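Local coordinates for protein inactive dihydroorotase-like domain (Chaetomium thermophilum, PDB 5NNL) that adopts the barrel fold of the amidohydrolase superfamily but is catalytically inactive, at residues R29-S34 with S40-M45; L98-N103 with A138-L143; S154-K159 with K163-G168; T248-G253 with I284-A289; V310-F315 with A320-V325. One frame throughout, in Å; residues are numbered along the deposited sequence. Where two conformers were deposited one is given.

Contact 1. Residues R29-S34 with S40-M45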
# COMPACT_ATOMS: atom_id res chain seq x y z
N ARG A 29 15.47 0.06 -5.08
CA ARG A 29 15.70 0.78 -3.83
C ARG A 29 14.48 0.72 -2.92
O ARG A 29 14.61 0.65 -1.69
CB ARG A 29 16.07 2.23 -4.12
CG ARG A 29 16.23 3.06 -2.86
CD ARG A 29 17.30 4.13 -3.01
NE ARG A 29 17.18 5.16 -1.99
CZ ARG A 29 17.76 6.35 -2.06
NH1 ARG A 29 18.52 6.68 -3.10
NH2 ARG A 29 17.59 7.23 -1.07
N VAL A 30 13.27 0.73 -3.50
CA VAL A 30 12.07 0.61 -2.68
C VAL A 30 12.04 -0.74 -1.98
O VAL A 30 11.63 -0.84 -0.82
CB VAL A 30 10.81 0.84 -3.54
CG1 VAL A 30 9.54 0.45 -2.77
CG2 VAL A 30 10.73 2.29 -3.96
N THR A 31 12.47 -1.80 -2.67
CA THR A 31 12.52 -3.11 -2.02
C THR A 31 13.58 -3.15 -0.93
O THR A 31 13.45 -3.93 0.02
CB THR A 31 12.78 -4.21 -3.06
OG1 THR A 31 14.07 -4.03 -3.66
CG2 THR A 31 11.70 -4.20 -4.13
N GLN A 32 14.64 -2.34 -1.05
CA GLN A 32 15.64 -2.26 0.01
C GLN A 32 15.04 -1.66 1.28
O GLN A 32 15.10 -2.26 2.36
CB GLN A 32 16.83 -1.40 -0.43
CG GLN A 32 17.63 -1.94 -1.60
CD GLN A 32 18.76 -1.00 -2.00
OE1 GLN A 32 19.20 -0.16 -1.21
NE2 GLN A 32 19.23 -1.13 -3.24
N ALA A 33 14.47 -0.46 1.16
CA ALA A 33 13.86 0.19 2.31
C ALA A 33 12.69 -0.62 2.86
O ALA A 33 12.41 -0.57 4.06
CB ALA A 33 13.40 1.60 1.93
N SER A 34 12.00 -1.37 2.00
CA SER A 34 10.90 -2.20 2.46
C SER A 34 11.39 -3.32 3.37
O SER A 34 10.91 -3.47 4.50
CB SER A 34 10.13 -2.77 1.27
OG SER A 34 9.39 -1.77 0.61
N SER A 40 8.46 -8.02 3.81
CA SER A 40 9.03 -9.02 2.91
C SER A 40 8.20 -9.23 1.66
O SER A 40 8.60 -10.02 0.79
CB SER A 40 9.19 -10.36 3.65
OG SER A 40 7.94 -10.86 4.08
N MET A 41 7.06 -8.55 1.54
CA MET A 41 6.19 -8.66 0.37
C MET A 41 5.49 -7.33 0.18
O MET A 41 4.87 -6.81 1.12
CB MET A 41 5.15 -9.78 0.56
CG MET A 41 5.28 -10.94 -0.42
SD MET A 41 4.87 -10.49 -2.12
CE MET A 41 3.64 -11.73 -2.49
N ILE A 42 5.56 -6.79 -1.03
CA ILE A 42 4.94 -5.51 -1.34
C ILE A 42 4.24 -5.61 -2.69
O ILE A 42 4.76 -6.22 -3.63
CB ILE A 42 5.96 -4.35 -1.35
CG1 ILE A 42 7.02 -4.55 -2.45
CG2 ILE A 42 6.63 -4.22 0.01
CD1 ILE A 42 7.95 -3.36 -2.64
N ARG A 43 3.06 -5.01 -2.78
CA ARG A 43 2.40 -4.78 -4.05
C ARG A 43 2.81 -3.41 -4.57
O ARG A 43 2.73 -2.41 -3.84
CB ARG A 43 0.88 -4.86 -3.92
CG ARG A 43 0.13 -4.30 -5.12
CD ARG A 43 -1.38 -4.40 -5.00
NE ARG A 43 -2.02 -3.65 -6.06
CZ ARG A 43 -2.15 -2.32 -6.07
NH1 ARG A 43 -1.68 -1.60 -5.06
NH2 ARG A 43 -2.73 -1.72 -7.10
N ILE A 44 3.26 -3.37 -5.82
CA ILE A 44 3.74 -2.14 -6.43
C ILE A 44 2.55 -1.39 -7.02
O ILE A 44 1.78 -1.95 -7.80
CB ILE A 44 4.79 -2.45 -7.51
CG1 ILE A 44 5.89 -3.36 -6.95
CG2 ILE A 44 5.40 -1.16 -8.04
CD1 ILE A 44 6.60 -2.81 -5.73
N MET A 45 2.41 -0.13 -6.64
CA MET A 45 1.32 0.69 -7.15
C MET A 45 1.51 0.92 -8.64
O MET A 45 2.55 1.46 -9.05
CB MET A 45 1.27 2.02 -6.41
CG MET A 45 1.02 1.88 -4.91
SD MET A 45 0.95 3.46 -4.05
CE MET A 45 -0.55 4.16 -4.74

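Contact 2. Residues L98-N103 with A138-L143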
# COMPACT_ATOMS: atom_id res chain seq x y z
N LEU A 98 -5.85 -5.66 -10.32
CA LEU A 98 -6.26 -4.59 -11.22
C LEU A 98 -6.60 -3.35 -10.41
O LEU A 98 -7.43 -3.41 -9.49
CB LEU A 98 -7.47 -5.01 -12.06
CG LEU A 98 -8.12 -3.91 -12.89
CD1 LEU A 98 -7.13 -3.34 -13.89
CD2 LEU A 98 -9.36 -4.43 -13.61
N PHE A 99 -5.98 -2.23 -10.76
CA PHE A 99 -6.25 -0.95 -10.12
C PHE A 99 -7.16 -0.11 -11.02
O PHE A 99 -6.83 0.14 -12.18
CB PHE A 99 -4.95 -0.20 -9.84
CG PHE A 99 -5.15 1.13 -9.17
CD1 PHE A 99 -5.76 1.21 -7.93
CD2 PHE A 99 -4.72 2.29 -9.79
CE1 PHE A 99 -5.94 2.44 -7.32
CE2 PHE A 99 -4.90 3.52 -9.18
CZ PHE A 99 -5.51 3.59 -7.94
N ILE A 100 -8.28 0.33 -10.47
CA ILE A 100 -9.27 1.13 -11.20
C ILE A 100 -9.36 2.49 -10.54
O ILE A 100 -10.09 2.68 -9.56
CB ILE A 100 -10.64 0.44 -11.23
CG1 ILE A 100 -10.52 -0.96 -11.83
CG2 ILE A 100 -11.62 1.29 -12.03
CD1 ILE A 100 -11.83 -1.73 -11.89
N PRO A 101 -8.65 3.49 -11.05
CA PRO A 101 -8.91 4.87 -10.66
C PRO A 101 -9.93 5.50 -11.60
O PRO A 101 -10.02 5.16 -12.78
CB PRO A 101 -7.54 5.53 -10.80
CG PRO A 101 -6.93 4.81 -12.01
CD PRO A 101 -7.54 3.41 -12.03
N PHE A 102 -10.70 6.44 -11.06
CA PHE A 102 -11.74 7.08 -11.86
C PHE A 102 -11.27 8.34 -12.58
O PHE A 102 -11.99 8.83 -13.46
CB PHE A 102 -12.95 7.41 -10.97
CG PHE A 102 -13.93 6.28 -10.85
CD1 PHE A 102 -15.14 6.32 -11.52
CD2 PHE A 102 -13.63 5.17 -10.08
CE1 PHE A 102 -16.04 5.29 -11.41
CE2 PHE A 102 -14.53 4.13 -9.96
CZ PHE A 102 -15.74 4.19 -10.63
N ASN A 103 -10.09 8.87 -12.24
CA ASN A 103 -9.54 10.01 -12.95
C ASN A 103 -8.89 9.63 -14.27
O ASN A 103 -8.61 10.51 -15.08
CB ASN A 103 -8.53 10.75 -12.05
CG ASN A 103 -7.38 9.85 -11.62
OD1 ASN A 103 -7.44 8.63 -11.76
ND2 ASN A 103 -6.33 10.45 -11.07
N ALA A 138 -19.53 4.46 -4.68
CA ALA A 138 -20.81 3.75 -4.70
C ALA A 138 -21.04 3.06 -6.04
O ALA A 138 -21.66 1.99 -6.09
CB ALA A 138 -21.95 4.71 -4.38
N SER A 139 -20.52 3.63 -7.13
CA SER A 139 -20.72 3.04 -8.46
C SER A 139 -19.97 1.72 -8.59
O SER A 139 -20.51 0.74 -9.11
CB SER A 139 -20.27 4.02 -9.54
OG SER A 139 -21.02 5.21 -9.49
N ILE A 140 -18.71 1.69 -8.16
CA ILE A 140 -17.93 0.47 -8.28
C ILE A 140 -18.37 -0.56 -7.24
O ILE A 140 -18.27 -1.77 -7.47
CB ILE A 140 -16.43 0.78 -8.20
CG1 ILE A 140 -15.60 -0.42 -8.65
CG2 ILE A 140 -16.03 1.22 -6.79
CD1 ILE A 140 -14.18 -0.07 -9.02
N LEU A 141 -18.89 -0.11 -6.10
CA LEU A 141 -19.45 -1.04 -5.12
C LEU A 141 -20.71 -1.71 -5.65
O LEU A 141 -20.98 -2.88 -5.35
CB LEU A 141 -19.74 -0.33 -3.80
CG LEU A 141 -18.55 0.14 -2.96
CD1 LEU A 141 -19.04 0.77 -1.66
CD2 LEU A 141 -17.59 -1.01 -2.66
N LEU A 142 -21.52 -0.98 -6.43
CA LEU A 142 -22.69 -1.59 -7.05
C LEU A 142 -22.27 -2.69 -8.02
O LEU A 142 -22.85 -3.79 -8.02
CB LEU A 142 -23.51 -0.53 -7.78
CG LEU A 142 -24.74 -1.07 -8.52
CD1 LEU A 142 -25.74 -1.68 -7.54
CD2 LEU A 142 -25.39 0.01 -9.36
N LEU A 143 -21.25 -2.42 -8.84
CA LEU A 143 -20.80 -3.41 -9.82
C LEU A 143 -20.27 -4.66 -9.12
O LEU A 143 -20.58 -5.78 -9.52
CB LEU A 143 -19.75 -2.79 -10.73
CG LEU A 143 -20.27 -1.66 -11.62
CD1 LEU A 143 -19.15 -1.00 -12.40
CD2 LEU A 143 -21.34 -2.16 -12.57

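Contact 3. Residues S154-K159 with K163-G168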
# COMPACT_ATOMS: atom_id res chain seq x y z
N SER A 154 -8.93 1.53 -1.48
CA SER A 154 -7.62 1.90 -0.96
C SER A 154 -7.59 3.36 -0.53
O SER A 154 -8.32 4.20 -1.06
CB SER A 154 -6.54 1.65 -2.02
OG SER A 154 -5.24 1.73 -1.45
N ALA A 155 -6.72 3.64 0.44
CA ALA A 155 -6.47 5.00 0.92
C ALA A 155 -7.76 5.72 1.29
O ALA A 155 -7.98 6.88 0.94
CB ALA A 155 -5.68 5.80 -0.12
N VAL A 156 -8.63 5.02 2.02
CA VAL A 156 -9.83 5.66 2.54
C VAL A 156 -9.42 6.78 3.49
O VAL A 156 -8.51 6.63 4.31
CB VAL A 156 -10.75 4.64 3.23
CG1 VAL A 156 -12.03 5.32 3.72
CG2 VAL A 156 -11.10 3.49 2.27
N THR A 157 -10.09 7.93 3.36
CA THR A 157 -9.73 9.13 4.09
C THR A 157 -10.90 9.84 4.77
O THR A 157 -10.66 10.59 5.71
CB THR A 157 -9.03 10.13 3.16
OG1 THR A 157 -8.01 9.47 2.41
CG2 THR A 157 -8.39 11.26 3.96
N THR A 158 -12.14 9.63 4.33
CA THR A 158 -13.26 10.43 4.80
C THR A 158 -14.22 9.62 5.66
O THR A 158 -14.36 8.40 5.50
CB THR A 158 -14.03 11.04 3.63
OG1 THR A 158 -14.63 10.00 2.85
CG2 THR A 158 -13.11 11.88 2.75
N LYS A 159 -14.90 10.34 6.56
CA LYS A 159 -16.00 9.77 7.32
C LYS A 159 -17.07 9.21 6.39
O LYS A 159 -17.57 8.09 6.58
CB LYS A 159 -16.59 10.85 8.23
CG LYS A 159 -17.81 10.43 9.02
CD LYS A 159 -18.31 11.61 9.85
CE LYS A 159 -19.29 11.16 10.91
NZ LYS A 159 -19.87 12.33 11.64
N LYS A 163 -18.11 5.13 6.25
CA LYS A 163 -19.45 4.75 6.68
C LYS A 163 -20.21 4.04 5.57
O LYS A 163 -21.01 3.13 5.85
CB LYS A 163 -20.22 5.98 7.15
CG LYS A 163 -19.75 6.51 8.49
CD LYS A 163 -20.75 7.47 9.11
CE LYS A 163 -21.99 6.74 9.60
NZ LYS A 163 -22.85 7.62 10.44
N LEU A 164 -20.00 4.43 4.31
CA LEU A 164 -20.60 3.69 3.21
C LEU A 164 -20.03 2.29 3.12
O LEU A 164 -20.76 1.33 2.86
CB LEU A 164 -20.37 4.45 1.89
CG LEU A 164 -20.87 3.75 0.62
CD1 LEU A 164 -22.38 3.55 0.65
CD2 LEU A 164 -20.45 4.54 -0.61
N ILE A 165 -18.72 2.14 3.36
CA ILE A 165 -18.12 0.81 3.36
C ILE A 165 -18.68 -0.02 4.51
O ILE A 165 -18.97 -1.21 4.34
CB ILE A 165 -16.58 0.94 3.43
CG1 ILE A 165 -16.05 1.49 2.10
CG2 ILE A 165 -15.92 -0.41 3.73
CD1 ILE A 165 -14.67 2.11 2.20
N THR A 166 -18.85 0.59 5.68
CA THR A 166 -19.48 -0.10 6.80
C THR A 166 -20.85 -0.64 6.40
O THR A 166 -21.18 -1.80 6.69
CB THR A 166 -19.63 0.86 7.99
OG1 THR A 166 -18.33 1.33 8.39
CG2 THR A 166 -20.30 0.16 9.17
N LEU A 167 -21.66 0.19 5.74
CA LEU A 167 -22.99 -0.25 5.33
C LEU A 167 -22.91 -1.40 4.34
O LEU A 167 -23.65 -2.38 4.44
CB LEU A 167 -23.77 0.93 4.75
CG LEU A 167 -25.23 0.66 4.37
CD1 LEU A 167 -26.05 0.29 5.58
CD2 LEU A 167 -25.82 1.87 3.66
N GLY A 168 -22.01 -1.30 3.35
CA GLY A 168 -21.84 -2.39 2.42
C GLY A 168 -21.48 -3.69 3.11
O GLY A 168 -22.01 -4.75 2.78

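Contact 4. Residues T248-G253 with I284-A289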
# COMPACT_ATOMS: atom_id res chain seq x y z
N THR A 248 4.01 2.95 18.18
CA THR A 248 3.88 4.02 19.17
C THR A 248 2.44 4.10 19.68
O THR A 248 2.21 4.33 20.87
CB THR A 248 4.33 5.35 18.57
OG1 THR A 248 5.68 5.22 18.11
CG2 THR A 248 4.25 6.47 19.60
N ALA A 249 1.47 3.90 18.78
CA ALA A 249 0.07 3.89 19.20
C ALA A 249 -0.26 2.65 20.02
O ALA A 249 -1.13 2.70 20.89
CB ALA A 249 -0.84 3.96 17.97
N VAL A 250 0.42 1.53 19.75
CA VAL A 250 0.26 0.33 20.57
C VAL A 250 0.73 0.61 21.99
O VAL A 250 0.04 0.30 22.97
CB VAL A 250 1.01 -0.86 19.96
CG1 VAL A 250 1.08 -2.04 20.94
CG2 VAL A 250 0.36 -1.31 18.65
N VAL A 251 1.93 1.18 22.12
CA VAL A 251 2.48 1.50 23.43
C VAL A 251 1.58 2.51 24.15
O VAL A 251 1.43 2.46 25.38
CB VAL A 251 3.92 2.02 23.28
CG1 VAL A 251 4.45 2.59 24.59
CG2 VAL A 251 4.82 0.90 22.79
N ASP A 252 0.97 3.43 23.40
CA ASP A 252 0.04 4.39 23.99
C ASP A 252 -1.34 3.80 24.25
O ASP A 252 -2.23 4.54 24.67
CB ASP A 252 -0.08 5.62 23.10
CG ASP A 252 1.25 6.28 22.82
OD1 ASP A 252 2.21 6.00 23.57
OD2 ASP A 252 1.35 7.06 21.84
N GLY A 253 -1.54 2.51 23.99
CA GLY A 253 -2.80 1.87 24.28
C GLY A 253 -3.92 2.14 23.29
O GLY A 253 -5.08 1.84 23.60
N ILE A 284 11.09 -7.20 16.69
CA ILE A 284 10.87 -5.79 16.98
C ILE A 284 11.04 -5.55 18.47
O ILE A 284 10.44 -6.25 19.29
CB ILE A 284 9.46 -5.35 16.52
CG1 ILE A 284 9.40 -5.36 14.99
CG2 ILE A 284 9.12 -3.96 17.04
CD1 ILE A 284 8.07 -5.77 14.47
N GLU A 285 11.86 -4.56 18.81
CA GLU A 285 11.96 -4.05 20.17
C GLU A 285 10.87 -2.99 20.31
O GLU A 285 11.05 -1.83 19.95
CB GLU A 285 13.36 -3.51 20.44
CG GLU A 285 14.42 -4.62 20.46
CD GLU A 285 15.83 -4.15 20.14
OE1 GLU A 285 16.78 -4.71 20.71
OE2 GLU A 285 15.99 -3.24 19.30
N LEU A 286 9.71 -3.42 20.81
CA LEU A 286 8.52 -2.58 20.80
C LEU A 286 8.68 -1.33 21.65
O LEU A 286 8.08 -0.29 21.34
CB LEU A 286 7.33 -3.41 21.28
CG LEU A 286 5.99 -2.70 21.47
CD1 LEU A 286 5.52 -2.06 20.18
CD2 LEU A 286 4.96 -3.68 21.99
N ASP A 287 9.48 -1.39 22.71
CA ASP A 287 9.61 -0.30 23.66
C ASP A 287 10.83 0.58 23.42
O ASP A 287 10.97 1.60 24.10
CB ASP A 287 9.70 -0.86 25.09
CG ASP A 287 8.34 -1.06 25.72
OD1 ASP A 287 7.44 -0.22 25.49
OD2 ASP A 287 8.18 -2.06 26.45
N ARG A 288 11.70 0.22 22.49
CA ARG A 288 12.91 1.00 22.28
C ARG A 288 12.56 2.30 21.57
O ARG A 288 11.93 2.29 20.50
CB ARG A 288 13.92 0.21 21.46
CG ARG A 288 15.29 0.86 21.43
CD ARG A 288 16.30 0.04 20.68
NE ARG A 288 17.53 0.80 20.44
CZ ARG A 288 18.49 0.44 19.60
NH1 ARG A 288 18.38 -0.67 18.89
NH2 ARG A 288 19.56 1.21 19.46
N ALA A 289 12.96 3.42 22.16
CA ALA A 289 12.76 4.73 21.55
C ALA A 289 13.87 5.03 20.56
O ALA A 289 14.99 4.52 20.66
CB ALA A 289 12.71 5.82 22.62

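Contact 5. Residues V310-F315 with A320-V325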
# COMPACT_ATOMS: atom_id res chain seq x y z
N VAL A 310 13.17 -2.10 14.49
CA VAL A 310 13.24 -3.36 13.76
C VAL A 310 14.60 -3.99 14.08
O VAL A 310 15.62 -3.66 13.48
CB VAL A 310 13.05 -3.16 12.26
CG1 VAL A 310 13.13 -4.49 11.53
CG2 VAL A 310 11.73 -2.48 11.98
N GLN A 311 14.61 -4.92 15.04
CA GLN A 311 15.87 -5.48 15.51
C GLN A 311 16.50 -6.39 14.47
O GLN A 311 17.71 -6.35 14.24
CB GLN A 311 15.66 -6.22 16.83
CG GLN A 311 16.87 -7.02 17.32
CD GLN A 311 16.64 -7.68 18.67
OE1 GLN A 311 15.50 -7.81 19.13
NE2 GLN A 311 17.72 -8.10 19.32
N ARG A 312 15.69 -7.22 13.81
CA ARG A 312 16.22 -8.17 12.84
C ARG A 312 15.12 -8.57 11.87
O ARG A 312 13.99 -8.84 12.28
CB ARG A 312 16.78 -9.41 13.54
CG ARG A 312 17.41 -10.43 12.59
CD ARG A 312 17.71 -11.76 13.27
NE ARG A 312 16.54 -12.31 13.93
CZ ARG A 312 16.30 -13.61 14.10
NH1 ARG A 312 17.14 -14.53 13.64
NH2 ARG A 312 15.19 -13.99 14.73
N VAL A 313 15.47 -8.63 10.59
CA VAL A 313 14.60 -9.16 9.55
C VAL A 313 15.36 -10.26 8.83
O VAL A 313 16.48 -10.03 8.36
CB VAL A 313 14.16 -8.06 8.56
CG1 VAL A 313 13.35 -8.66 7.40
CG2 VAL A 313 13.35 -6.99 9.28
N THR A 314 14.76 -11.43 8.75
CA THR A 314 15.29 -12.52 7.94
C THR A 314 14.48 -12.64 6.66
O THR A 314 13.28 -12.34 6.62
CB THR A 314 15.27 -13.85 8.70
OG1 THR A 314 13.92 -14.22 9.02
CG2 THR A 314 16.08 -13.75 9.99
N PHE A 315 15.16 -13.04 5.59
CA PHE A 315 14.52 -13.16 4.29
C PHE A 315 15.35 -14.12 3.45
O PHE A 315 16.55 -13.90 3.27
CB PHE A 315 14.41 -11.80 3.60
CG PHE A 315 13.79 -11.86 2.24
CD1 PHE A 315 12.44 -12.13 2.09
CD2 PHE A 315 14.55 -11.64 1.11
CE1 PHE A 315 11.86 -12.18 0.84
CE2 PHE A 315 13.98 -11.69 -0.15
CZ PHE A 315 12.63 -11.97 -0.28
N ALA A 320 18.51 -9.82 6.58
CA ALA A 320 18.36 -8.69 5.67
C ALA A 320 18.42 -7.34 6.38
O ALA A 320 18.51 -6.32 5.69
CB ALA A 320 17.04 -8.80 4.91
N CYS A 321 18.38 -7.31 7.70
CA CYS A 321 18.38 -6.04 8.42
C CYS A 321 18.74 -6.27 9.88
O CYS A 321 18.35 -7.28 10.48
CB CYS A 321 17.01 -5.36 8.33
SG CYS A 321 16.91 -3.83 9.27
N LEU A 322 19.48 -5.32 10.44
CA LEU A 322 19.81 -5.31 11.87
C LEU A 322 19.64 -3.90 12.39
O LEU A 322 20.29 -2.97 11.90
CB LEU A 322 21.24 -5.79 12.11
CG LEU A 322 21.58 -7.24 11.79
CD1 LEU A 322 23.10 -7.45 11.81
CD2 LEU A 322 20.89 -8.17 12.77
N ASP A 323 18.77 -3.73 13.39
CA ASP A 323 18.50 -2.42 13.99
C ASP A 323 18.12 -1.41 12.91
O ASP A 323 18.59 -0.27 12.90
CB ASP A 323 19.71 -1.93 14.79
CG ASP A 323 20.05 -2.85 15.95
OD1 ASP A 323 19.14 -3.55 16.44
OD2 ASP A 323 21.23 -2.87 16.37
N GLY A 324 17.24 -1.83 12.00
CA GLY A 324 16.79 -0.98 10.92
C GLY A 324 17.81 -0.71 9.84
O GLY A 324 17.53 0.09 8.94
N VAL A 325 18.98 -1.34 9.88
CA VAL A 325 20.06 -1.09 8.93
C VAL A 325 20.04 -2.20 7.88
O VAL A 325 20.34 -3.36 8.17
CB VAL A 325 21.41 -1.02 9.64
CG1 VAL A 325 22.53 -0.82 8.62
CG2 VAL A 325 21.41 0.11 10.67

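Contact 1. Residues R29-S34 with S40-M45
V30 O is gripped twice by S34, and both residues rest against I42 of the facing strand. S34 N donates to V30 O at 2.9 Å, the ordinary bond of the helix, and S34 OG donates to V30 O at 2.8 Å. The two donors reach the carbonyl from opposite faces of its plane, the hydroxyl standing 38° above it. With chi1 at -71°, OG lies anti to the carbonyl carbon of S34 and beside its backbone N, which turns it back along the helix to that oxygen.

What S34 offers the strand is therefore a polar atom already engaged. Its OG sits 3.7 Å from I42 CG2, a van der Waals distance, with S34 CB at 4.0 Å from I42 CG2. The second branch of I42 also flanks the hydroxyl, I42 CD1 lying 3.9 Å from S34 OG, and it meets V30 CG1 at 4.1 Å and T31 CG2 at 4.1 Å. The T31 side chain meets I42 at about a right angle through its methyl CG2, while OG1 is hydrogen-bonded to Q28 O and Y71 N.

The axes of helix 29-34 and strand 41-44 approach to 9.6 Å; their N-to-C directions differ by 143°, closer to antiparallel than to parallel. F74 of the adjacent parallel strand and A14 also touch I42, which places it in the layer between barrel strands and the helix. Since S34 OG spends its hydrogen on V30 O and T31 OG1 has partners of its own, cohesion across the contact rests on van der Waals contact, with I42 methyls against methyl groups and the serine side chain.

Contact 2. Residues L98-N103 with A138-L143
In the barrel of this domain, strand 98-100 and the loop that follows it face helix 134-146 through I100 and F102, which both close on I140. The backbones stay well apart, I100 CA and I140 CA being 9.2 Å from each other, so side chains have to bridge the gap.

The two isoleucine side chains approach at a slant, with the end of I140 against both branches of I100. I140 CD1 lies 4.1 Å from I100 CD1 and 4.2 Å from I100 CG2. I140 is extended: CG1 is anti to the backbone N (chi1 -167°) and chi2 is also extended, carrying CD1 down from the helix to the strand. Nearer the root of the same side chain, F102 CE2 comes to 4.2 Å from I140 CB. That carbon lies at the edge of the F102 ring, close to the ring plane, so the phenyl meets it with its rim and not with a face.

Helix 111-121 adds to the apolar cluster, its F119 touching I140 and its V115 touching F102. On the strand side T130 packs on I140 and also donates its hydroxyl to I100 O, tying strand 98-100 to the neighbouring strand 128-130. Buried aliphatic and aromatic side chains linking parallel strands to an outer layer of helices are typical of the (beta/alpha)8 barrel of the amidohydrolase family.

Contact 3. Residues S154-K159 with K163-G168
V156 and I165 reach toward each other tip to tip, with V156 CG2 3.8 Å from I165 CD1. I165 points there because its CG1 is anti to the carbonyl carbon (chi1 -70°) and the chain runs on extended to CD1. The second junction is polar: K163 N donates to K159 O at 3.0 Å with an N-H...O angle of 154°. K163 CG also presses close to that oxygen, 3.3 Å from K159 O. Beyond it the two lysines lie side by side and point the same way, K159 CG being 4.2 Å from K163 CD. Their ammonium groups remain separated, K159 NZ to K163 NZ measuring 5.7 Å, and K159 NZ is engaged in a salt bridge with E201, which probably eases the like-charge proximity.

The K163 N to K159 O bond belongs to the first turn of helix 159-170, which follows strand 151-153 in the strand-loop-helix pattern of the barrel. T158 is the N-cap of this helix: T158 OG1 accepts from D161 N, fixing the first turn, while D202 of helix 200-207 accepts a further bond from K159 N.

Further out, the loop itself is braced. A155 adopts a left-handed backbone conformation, and T157 OG1 donates to A155 O at 3.0 Å from well above the carbonyl plane. C177 of strand 175-180 touches both V156 and I165, so the apolar tips meet over that strand, and next to it D178 takes S154 OG on OD1 and A155 N on OD2.

Contact 4. Residues T248-G253 with I284-A289
L286 packs on V251 at the last turn of helix 242-251, from within a type I beta turn, E285 to R288, that turns a corner in strand 281-291. This strand belongs to the small beta subdomain beside the barrel, consistent with the layout of amidohydrolase relatives.

Traced outward from CB, L286 closes on the helix step by step. CB is still distant, L286 CB lying 5.2 Å from V251 CG2. With chi1 at 174°, CG is anti to the backbone N and heads for the helix, where L286 CG comes to 4.0 Å from V251 CG2. The branches then part: CD1 stays on V251 CG2, also at 4.0 Å, while L286 CD2 moves on to V250 CG1 at 4.3 Å. One leucine thus spans two consecutive helix residues, and L247 of the same helix touches it as well.

Just past V251 the helix ends in a Schellman motif, where G253 takes positive phi (78°). Across the beta turn, E285 and R288 are joined by a salt bridge.

Polar atoms of the turn also approach the valine. The D287 and V251 side chains cross at a slant, and D287 OD2 forms a salt bridge with R2 NE, which ties this turn to the N-terminal end of the chain. V251 CG2 meets two oxygens here, L286 O at 3.8 Å and D287 OD1 at 3.9 Å.

Contact 5. Residues V310-F315 with A320-V325
V313 and C321 form the apolar centre, V313 CB lying 3.9 Å from C321 CB on the face of the hairpin turned to helix 26-37. A320 extends the patch, its CB 4.2 Å from F315 CB, and I35 of that helix touches V313, F315 and A320.

On the other face, the R312 and L322 side chains cross at a slant, R312 CG being 4.2 Å from L322 CD2. The arginine chain then bends at chi3 (54°), leading its head away toward E283, a long and weak ion pair.

V313 and C321 are an antiparallel hydrogen-bonded pair, and R312 with L322 a non-hydrogen-bonded one. V313 N donates to C321 O at 3.2 Å, and V313 O accepts A320 N at 2.7 Å plus a weak bond from C321 N; with A320 and C321 both opposite V313, this is a classic beta bulge.

At the polar edge D323 N bonds Q311 O at 3.0 Å from 50° above the carbonyl plane, whereas G324 N reaches V310 O at 2.9 Å within it. The type I' turn from L322 to V325 leads on to strand 325-326. Such a ladder is that of a bulged antiparallel hairpin, here strands 305-315 and 318-322 of the beta subdomain.

Contacts 1, 2 and 3 lie in the barrel, contact 5 in the beta part, and contact 4 joins helix 242-251 to a strand of the beta part. Contacts 2 and 3 are neighbours, centres about 13 Å apart, and their helices touch where A138 CB meets L164 CD2 at 4.1 Å. Contact 1 touches both regions: R43 NH2 packs on F99 CB of contact 2 at 3.8 Å, and S40 O lies 3.9 Å from F315 CE1 of contact 5. Contacts 4 and 5 share the adjacent strands 281-291 and 305-315, with centres about 17 Å apart; R288 NH1 and D323 OD1 face each other there as a long, weak ion pair. Contacts 2 and 5, their centres about 38 Å apart, lie on opposite sides of the chain's centre.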